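Long-range contacts in proteasome chaperone 3 (Saccharomyces cerevisiae, PDB 2Z5B), which helps assemble the yeast 20S proteasome by promoting alpha-ring formation, working as a heterodimer with its partner chaperone POC4: residues B[24-29]-B[43-48]; B[49-54]-B[142-147]; B[91-96]-B[116-121]. All coordinates share one frame; numbering follows the deposited sequence.

Contact 1 of 3, residues B[24-29]-B[43-48]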
# COMPACT_ATOMS: atom_id res chain seq x y z
N ASN B 24 -9.66 -18.02 -14.29
CA ASN B 24 -9.02 -17.70 -13.02
C ASN B 24 -8.52 -16.26 -12.96
O ASN B 24 -7.76 -15.82 -13.81
CB ASN B 24 -7.91 -18.70 -12.69
CG ASN B 24 -8.42 -19.94 -11.94
OD1 ASN B 24 -7.67 -20.58 -11.20
ND2 ASN B 24 -9.71 -20.26 -12.11
N LYS B 25 -9.00 -15.54 -11.96
CA LYS B 25 -8.65 -14.14 -11.73
C LYS B 25 -7.23 -14.04 -11.16
O LYS B 25 -6.86 -14.83 -10.29
CB LYS B 25 -9.67 -13.52 -10.77
CG LYS B 25 -11.06 -13.33 -11.36
CD LYS B 25 -12.15 -13.32 -10.28
CE LYS B 25 -12.94 -14.64 -10.23
NZ LYS B 25 -12.17 -15.82 -9.70
N GLU B 26 -6.45 -13.07 -11.63
CA GLU B 26 -5.08 -12.90 -11.16
C GLU B 26 -5.07 -12.26 -9.77
O GLU B 26 -5.72 -11.24 -9.55
CB GLU B 26 -4.26 -12.03 -12.14
CG GLU B 26 -4.08 -12.63 -13.54
CD GLU B 26 -3.23 -11.75 -14.44
OE1 GLU B 26 -2.79 -10.67 -13.97
OE2 GLU B 26 -3.00 -12.13 -15.61
N LEU B 27 -4.35 -12.88 -8.84
CA LEU B 27 -4.16 -12.28 -7.52
C LEU B 27 -2.72 -11.81 -7.42
O LEU B 27 -1.79 -12.58 -7.66
CB LEU B 27 -4.49 -13.25 -6.38
CG LEU B 27 -4.51 -12.63 -4.96
CD1 LEU B 27 -5.79 -11.84 -4.73
CD2 LEU B 27 -4.33 -13.67 -3.85
N TYR B 28 -2.56 -10.53 -7.10
CA TYR B 28 -1.23 -9.92 -6.98
C TYR B 28 -1.04 -9.27 -5.63
O TYR B 28 -1.84 -8.43 -5.21
CB TYR B 28 -0.97 -8.91 -8.09
CG TYR B 28 0.40 -8.25 -7.98
CD1 TYR B 28 1.56 -8.95 -8.32
CD2 TYR B 28 0.52 -6.94 -7.52
CE1 TYR B 28 2.82 -8.35 -8.20
CE2 TYR B 28 1.76 -6.34 -7.39
CZ TYR B 28 2.90 -7.05 -7.73
OH TYR B 28 4.13 -6.46 -7.60
N VAL B 29 0.00 -9.70 -4.93
CA VAL B 29 0.32 -9.16 -3.63
C VAL B 29 1.67 -8.49 -3.72
O VAL B 29 2.59 -8.99 -4.40
CB VAL B 29 0.27 -10.24 -2.56
CG1 VAL B 29 0.54 -9.66 -1.22
CG2 VAL B 29 -1.14 -10.91 -2.54
N ARG B 43 -4.21 -7.06 -4.95
CA ARG B 43 -4.95 -6.69 -6.14
C ARG B 43 -5.60 -7.87 -6.83
O ARG B 43 -5.00 -8.94 -6.96
CB ARG B 43 -4.03 -5.98 -7.12
CG ARG B 43 -3.51 -4.64 -6.62
CD ARG B 43 -2.81 -3.96 -7.76
NE ARG B 43 -2.16 -2.70 -7.37
CZ ARG B 43 -2.07 -1.65 -8.17
NH1 ARG B 43 -2.66 -1.68 -9.37
NH2 ARG B 43 -1.43 -0.55 -7.76
N LEU B 44 -6.82 -7.65 -7.33
CA LEU B 44 -7.56 -8.66 -8.08
C LEU B 44 -7.70 -8.16 -9.50
O LEU B 44 -8.34 -7.12 -9.72
CB LEU B 44 -8.95 -8.91 -7.47
CG LEU B 44 -9.82 -10.00 -8.14
CD1 LEU B 44 -9.06 -11.29 -8.29
CD2 LEU B 44 -11.10 -10.22 -7.35
N ASN B 45 -7.10 -8.88 -10.44
CA ASN B 45 -6.97 -8.42 -11.82
C ASN B 45 -6.43 -6.99 -11.91
O ASN B 45 -6.88 -6.19 -12.73
CB ASN B 45 -8.30 -8.57 -12.58
CG ASN B 45 -8.64 -10.03 -12.92
OD1 ASN B 45 -9.79 -10.36 -13.22
ND2 ASN B 45 -7.65 -10.90 -12.89
N GLY B 46 -5.46 -6.67 -11.06
CA GLY B 46 -4.81 -5.34 -11.06
C GLY B 46 -5.60 -4.28 -10.30
O GLY B 46 -5.12 -3.15 -10.06
N GLU B 47 -6.83 -4.63 -9.93
CA GLU B 47 -7.72 -3.66 -9.29
C GLU B 47 -7.53 -3.60 -7.78
O GLU B 47 -7.18 -4.59 -7.15
CB GLU B 47 -9.19 -3.93 -9.64
CG GLU B 47 -9.45 -3.84 -11.13
CD GLU B 47 -10.90 -4.09 -11.51
OE1 GLU B 47 -11.77 -4.12 -10.61
OE2 GLU B 47 -11.16 -4.24 -12.74
N MET B 48 -7.81 -2.43 -7.23
CA MET B 48 -7.59 -2.12 -5.83
C MET B 48 -8.46 -0.90 -5.54
O MET B 48 -8.28 0.14 -6.19
CB MET B 48 -6.12 -1.79 -5.63
CG MET B 48 -5.69 -1.60 -4.22
SD MET B 48 -3.92 -1.85 -4.13
CE MET B 48 -3.27 -0.24 -4.57
O HOH W 1 -4.00 -8.62 -9.80
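K25 lays the root of its side chain over the tip of L44: K25 CB stands 3.4 Å from L44 CD1, tighter than ordinary van der Waals contact. With CG anti to the backbone N (chi1 -178°), the L44 side chain starts out beside its own carbonyl carbon; its CD1 also passes 3.6 Å from E26 O. L27, on the same face of the sheet as L44, brings CD1 to 3.7 Å from R43 O; F168 and C172 of helix 162-176 pack against L27. The backbone evidence identifies the hairpin formed by strands 26-33 and 38-44, met here at the ends remote from its connecting turn. Y28 and R43 form an antiparallel hydrogen-bonded pair, with Y28 N to R43 O at 2.9 Å and R43 N to Y28 O at 2.7 Å, while L27 and L44 form the non-hydrogen-bonded pair beside it. E26 O accepts from N45 N at 2.9 Å and also from a water, which in turn accepts from G46 N at 2.7 Å. That water thus joins strand 26-33 to the type I' turn from L44 to E47, closed by E47 N bonding to L44 O. On the other face, the Y28 and R43 side chains leave the sheet together. The R43 chain runs extended from CG to NE, and its NH1 reaches back to G46 O over 2.9 Å in a bent bond (141° at the hydrogen). NE bonds to Q41 OE1, NH1 also to P40 O of the YPL144W chain, and Y28 OH to E5 OE1.

Contact 2 of 3, residues B[49-54]-B[142-147]; sequences DSTYEV and LISMSS
A classic beta bulge marks the place where strand 50-56 begins to pair with strand 140-145: D49 and S50 both stand opposite M145. Its evidence is the shared acceptor M145 O, which takes D49 N at 3.0 Å from above the carbonyl plane and S50 N at 2.9 Å almost straight on. Beyond the bulge the strands pair regularly: the N-to-C directions of the short segments 50-54 and 142-145 are 161° apart, close to antiparallel, and Y52 and I143 are bonded in both directions. The D49 carboxylate gathers the donors around the bulge. Its chi1 of 66° puts CG between the backbone N and the carbonyl carbon, on the way to S147. OD2 takes S147 OG on its syn lone pair at 2.6 Å; OD1 takes S147 N at 2.9 Å and S50 OG at 2.7 Å, the two arriving from opposite faces of the carboxylate plane. An alanine here would probably leave S147 N and both serine hydroxyls without their acceptor, and S147 free to turn from the strand end. One face carries T51 and S144, whose OG1 and OG join at 2.7 Å, either being able to donate; S144 OG also bonds to Y62 OH of the YPL144W chain. On the opposite face V54 CG2 meets I143 CD1 at 4.0 Å, and M145 CG lies at the edge of the Y52 ring, with helix 109-124 packing on Y52, V54 and I143. Three donors (S147 N, S147 OG and S50 OG) converging on the D49 carboxylate would be expected to favour its ionised form.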
# COMPACT_ATOMS: atom_id res chain seq x y z
N ASP B 49 -9.37 -1.01 -4.58
CA ASP B 49 -10.41 0.03 -4.40
C ASP B 49 -10.67 0.40 -2.93
O ASP B 49 -11.46 1.29 -2.65
CB ASP B 49 -11.72 -0.43 -5.07
CG ASP B 49 -12.34 -1.66 -4.39
OD1 ASP B 49 -11.84 -2.10 -3.33
OD2 ASP B 49 -13.34 -2.19 -4.92
N SER B 50 -10.02 -0.30 -2.01
CA SER B 50 -10.21 -0.05 -0.58
C SER B 50 -8.88 0.07 0.13
O SER B 50 -7.87 -0.43 -0.36
CB SER B 50 -11.04 -1.18 0.04
OG SER B 50 -12.18 -1.49 -0.76
N THR B 51 -8.86 0.76 1.26
CA THR B 51 -7.65 0.86 2.08
C THR B 51 -8.04 0.89 3.55
O THR B 51 -8.96 1.63 3.94
CB THR B 51 -6.77 2.09 1.73
OG1 THR B 51 -6.26 1.96 0.39
CG2 THR B 51 -5.59 2.22 2.68
N TYR B 52 -7.32 0.11 4.35
CA TYR B 52 -7.56 0.01 5.78
C TYR B 52 -6.28 0.15 6.55
O TYR B 52 -5.23 -0.32 6.12
CB TYR B 52 -8.22 -1.34 6.13
CG TYR B 52 -9.46 -1.60 5.31
CD1 TYR B 52 -10.70 -1.06 5.67
CD2 TYR B 52 -9.38 -2.34 4.13
CE1 TYR B 52 -11.83 -1.28 4.88
CE2 TYR B 52 -10.50 -2.57 3.35
CZ TYR B 52 -11.72 -2.04 3.73
OH TYR B 52 -12.81 -2.29 2.92
N GLU B 53 -6.37 0.82 7.70
CA GLU B 53 -5.26 0.89 8.62
C GLU B 53 -5.55 -0.04 9.80
O GLU B 53 -6.59 0.08 10.46
CB GLU B 53 -5.03 2.34 9.08
CG GLU B 53 -3.77 2.52 9.92
CD GLU B 53 -3.39 3.97 10.14
OE1 GLU B 53 -4.29 4.84 10.29
OE2 GLU B 53 -2.18 4.25 10.16
N VAL B 54 -4.64 -0.99 10.01
CA VAL B 54 -4.73 -1.95 11.10
C VAL B 54 -3.62 -1.65 12.12
O VAL B 54 -2.43 -1.73 11.80
CB VAL B 54 -4.64 -3.41 10.57
CG1 VAL B 54 -5.20 -4.41 11.60
CG2 VAL B 54 -5.38 -3.55 9.24
N LEU B 142 -0.89 -0.91 6.80
CA LEU B 142 -1.79 -0.26 5.85
C LEU B 142 -2.05 -1.24 4.71
O LEU B 142 -1.10 -1.74 4.09
CB LEU B 142 -1.11 1.04 5.37
CG LEU B 142 -1.83 2.31 4.91
CD1 LEU B 142 -3.06 2.64 5.71
CD2 LEU B 142 -0.85 3.48 4.96
N ILE B 143 -3.32 -1.57 4.49
CA ILE B 143 -3.70 -2.57 3.47
C ILE B 143 -4.57 -1.94 2.41
O ILE B 143 -5.67 -1.46 2.70
CB ILE B 143 -4.42 -3.84 4.06
CG1 ILE B 143 -3.57 -4.47 5.17
CG2 ILE B 143 -4.70 -4.86 2.94
CD1 ILE B 143 -4.28 -5.57 6.01
N SER B 144 -4.09 -1.94 1.18
CA SER B 144 -4.91 -1.52 0.05
C SER B 144 -5.27 -2.77 -0.73
O SER B 144 -4.40 -3.56 -1.09
CB SER B 144 -4.16 -0.53 -0.84
OG SER B 144 -3.89 0.68 -0.15
N MET B 145 -6.56 -2.96 -0.98
CA MET B 145 -7.01 -4.19 -1.63
C MET B 145 -8.26 -4.02 -2.49
O MET B 145 -8.95 -3.01 -2.38
CB MET B 145 -7.20 -5.30 -0.58
CG MET B 145 -8.22 -5.02 0.52
SD MET B 145 -8.22 -6.36 1.77
CE MET B 145 -7.81 -7.75 0.76
N SER B 146 -8.53 -5.02 -3.33
CA SER B 146 -9.79 -5.11 -4.07
C SER B 146 -10.86 -5.72 -3.17
O SER B 146 -10.71 -6.85 -2.70
CB SER B 146 -9.62 -5.98 -5.31
OG SER B 146 -10.88 -6.34 -5.88
N SER B 147 -11.95 -4.98 -2.95
CA SER B 147 -13.12 -5.49 -2.21
C SER B 147 -13.78 -6.68 -2.92
O SER B 147 -14.55 -7.43 -2.31
CB SER B 147 -14.15 -4.37 -2.05
OG SER B 147 -14.56 -3.89 -3.31

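Contact 3 of 3, residues B[91-96]-B[116-121]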
# COMPACT_ATOMS: atom_id res chain seq x y z
N HIS B 91 -1.87 -13.67 24.66
CA HIS B 91 -2.41 -14.11 23.36
C HIS B 91 -3.70 -13.40 22.98
O HIS B 91 -4.34 -13.72 21.96
CB HIS B 91 -2.60 -15.63 23.35
CG HIS B 91 -1.33 -16.40 23.49
ND1 HIS B 91 -0.66 -16.91 22.40
CD2 HIS B 91 -0.61 -16.75 24.58
CE1 HIS B 91 0.42 -17.55 22.82
NE2 HIS B 91 0.47 -17.47 24.14
N LEU B 92 -4.10 -12.47 23.82
CA LEU B 92 -5.13 -11.51 23.49
C LEU B 92 -4.44 -10.56 22.51
O LEU B 92 -3.50 -9.85 22.88
CB LEU B 92 -5.54 -10.77 24.77
CG LEU B 92 -6.99 -10.56 25.21
CD1 LEU B 92 -7.60 -9.32 24.57
CD2 LEU B 92 -7.86 -11.80 24.96
N SER B 93 -4.87 -10.60 21.26
CA SER B 93 -4.30 -9.79 20.20
C SER B 93 -5.40 -9.02 19.48
O SER B 93 -5.90 -9.47 18.44
CB SER B 93 -3.57 -10.67 19.19
OG SER B 93 -4.51 -11.31 18.33
N ASP B 94 -5.78 -7.87 20.02
CA ASP B 94 -6.82 -7.05 19.41
C ASP B 94 -6.26 -5.89 18.60
O ASP B 94 -5.22 -5.33 18.95
CB ASP B 94 -7.79 -6.54 20.46
CG ASP B 94 -8.71 -7.64 20.97
OD1 ASP B 94 -9.25 -8.41 20.14
OD2 ASP B 94 -8.87 -7.74 22.20
N TYR B 95 -6.95 -5.55 17.52
CA TYR B 95 -6.56 -4.48 16.63
C TYR B 95 -7.70 -3.51 16.39
O TYR B 95 -8.88 -3.83 16.58
CB TYR B 95 -6.05 -5.02 15.29
CG TYR B 95 -4.84 -5.91 15.40
CD1 TYR B 95 -4.97 -7.26 15.75
CD2 TYR B 95 -3.56 -5.41 15.18
CE1 TYR B 95 -3.87 -8.08 15.87
CE2 TYR B 95 -2.45 -6.23 15.30
CZ TYR B 95 -2.62 -7.56 15.65
OH TYR B 95 -1.54 -8.39 15.77
N GLN B 96 -7.33 -2.30 15.98
CA GLN B 96 -8.25 -1.30 15.50
C GLN B 96 -8.13 -1.30 13.97
O GLN B 96 -7.03 -1.12 13.43
CB GLN B 96 -7.85 0.07 16.09
CG GLN B 96 -8.75 1.24 15.72
CD GLN B 96 -8.20 2.58 16.20
OE1 GLN B 96 -8.74 3.18 17.14
NE2 GLN B 96 -7.14 3.05 15.56
N ILE B 116 -4.38 -11.00 8.67
CA ILE B 116 -3.17 -10.54 7.96
C ILE B 116 -2.20 -9.92 8.96
O ILE B 116 -1.02 -10.27 8.98
CB ILE B 116 -3.51 -9.59 6.79
CG1 ILE B 116 -4.29 -10.36 5.72
CG2 ILE B 116 -2.24 -8.97 6.17
CD1 ILE B 116 -4.85 -9.52 4.60
N ALA B 117 -2.71 -9.05 9.83
CA ALA B 117 -1.88 -8.43 10.87
C ALA B 117 -1.19 -9.46 11.76
O ALA B 117 0.01 -9.35 12.02
CB ALA B 117 -2.72 -7.48 11.72
N GLU B 118 -1.94 -10.45 12.23
CA GLU B 118 -1.38 -11.49 13.08
C GLU B 118 -0.32 -12.33 12.36
O GLU B 118 0.68 -12.72 12.95
CB GLU B 118 -2.49 -12.35 13.70
CG GLU B 118 -3.10 -11.71 14.96
CD GLU B 118 -2.08 -11.53 16.07
OE1 GLU B 118 -1.77 -12.51 16.78
OE2 GLU B 118 -1.56 -10.42 16.26
N LEU B 119 -0.55 -12.59 11.07
CA LEU B 119 0.43 -13.30 10.25
C LEU B 119 1.76 -12.55 10.27
O LEU B 119 2.83 -13.12 10.53
CB LEU B 119 -0.10 -13.48 8.82
CG LEU B 119 0.75 -14.31 7.84
CD1 LEU B 119 0.78 -15.78 8.23
CD2 LEU B 119 0.25 -14.14 6.42
N TYR B 120 1.69 -11.25 10.01
CA TYR B 120 2.88 -10.40 10.05
C TYR B 120 3.60 -10.43 11.41
O TYR B 120 4.81 -10.63 11.45
CB TYR B 120 2.54 -8.97 9.62
CG TYR B 120 2.70 -8.78 8.14
CD1 TYR B 120 3.96 -8.54 7.58
CD2 TYR B 120 1.61 -8.89 7.29
CE1 TYR B 120 4.12 -8.39 6.20
CE2 TYR B 120 1.76 -8.74 5.91
CZ TYR B 120 3.01 -8.48 5.38
OH TYR B 120 3.13 -8.34 4.03
N ARG B 121 2.84 -10.28 12.49
CA ARG B 121 3.41 -10.26 13.86
C ARG B 121 4.04 -11.57 14.32
O ARG B 121 5.16 -11.57 14.84
CB ARG B 121 2.36 -9.82 14.88
CG ARG B 121 1.74 -8.47 14.56
CD ARG B 121 1.20 -7.78 15.78
NE ARG B 121 2.25 -7.24 16.64
CZ ARG B 121 2.02 -6.50 17.72
NH1 ARG B 121 0.77 -6.19 18.07
NH2 ARG B 121 3.04 -6.05 18.44
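E118 OE1 is held by a salt bridge to R122 NH1, and S93 OG stands 3.4 Å from it. A bend at chi2 (-62°) sets E118 CD on the side of S93, whose OG is 3.3 Å from it, although the carboxylate's exact position is doubtful because OE2 is modelled too close to Y95 OH. Both segments belong to a beta-alpha-beta crossover: strand 95-99 leads through helix 109-124 to strand 140-145, which runs parallel to it with strand 50-56 between them. The helix lies on the face of the sheet from which Y95 projects. The firm evidence for the packing is a CH-pi contact: A117 CB sits 4.0 Å from the centroid of the Y95 ring and 19° off its normal, over one face. V54 of the neighbouring strand touches both Y95 and A117, so the ring and the methyl share an apolar neighbour beneath the helix. At the phenol end the model is less reliable. E118 OE2 and R121 CD are both modelled implausibly close to Y95 OH, so nothing is inferred there. The A117 methyl is displaced toward the rim of the Y95 ring, with CB 3.8 Å from CE2 and 3.9 Å from CZ.

From the N terminus, contact 1 comes first: it closes the hairpin loop between residues 29 and 43 and is finished at residue 48. Contact 2 opens with the very next residue, but its second half arrives only at 142, after a long excursion. Contact 3 lies wholly within that excursion, so contacts 2 and 3 nest, while contact 1 precedes both in series. In the sheet, strand 140-145 fits between 38-44 and 50-56, and contacts 1 and 2 touch where M48 and L44 meet 144-146. Contact 3 ties helix 109-124 to edge strand 95-99, and it touches contact 2 where V54 meets Y95 and A117 and I143 meets I116. Contacts 1 and 3 do not touch.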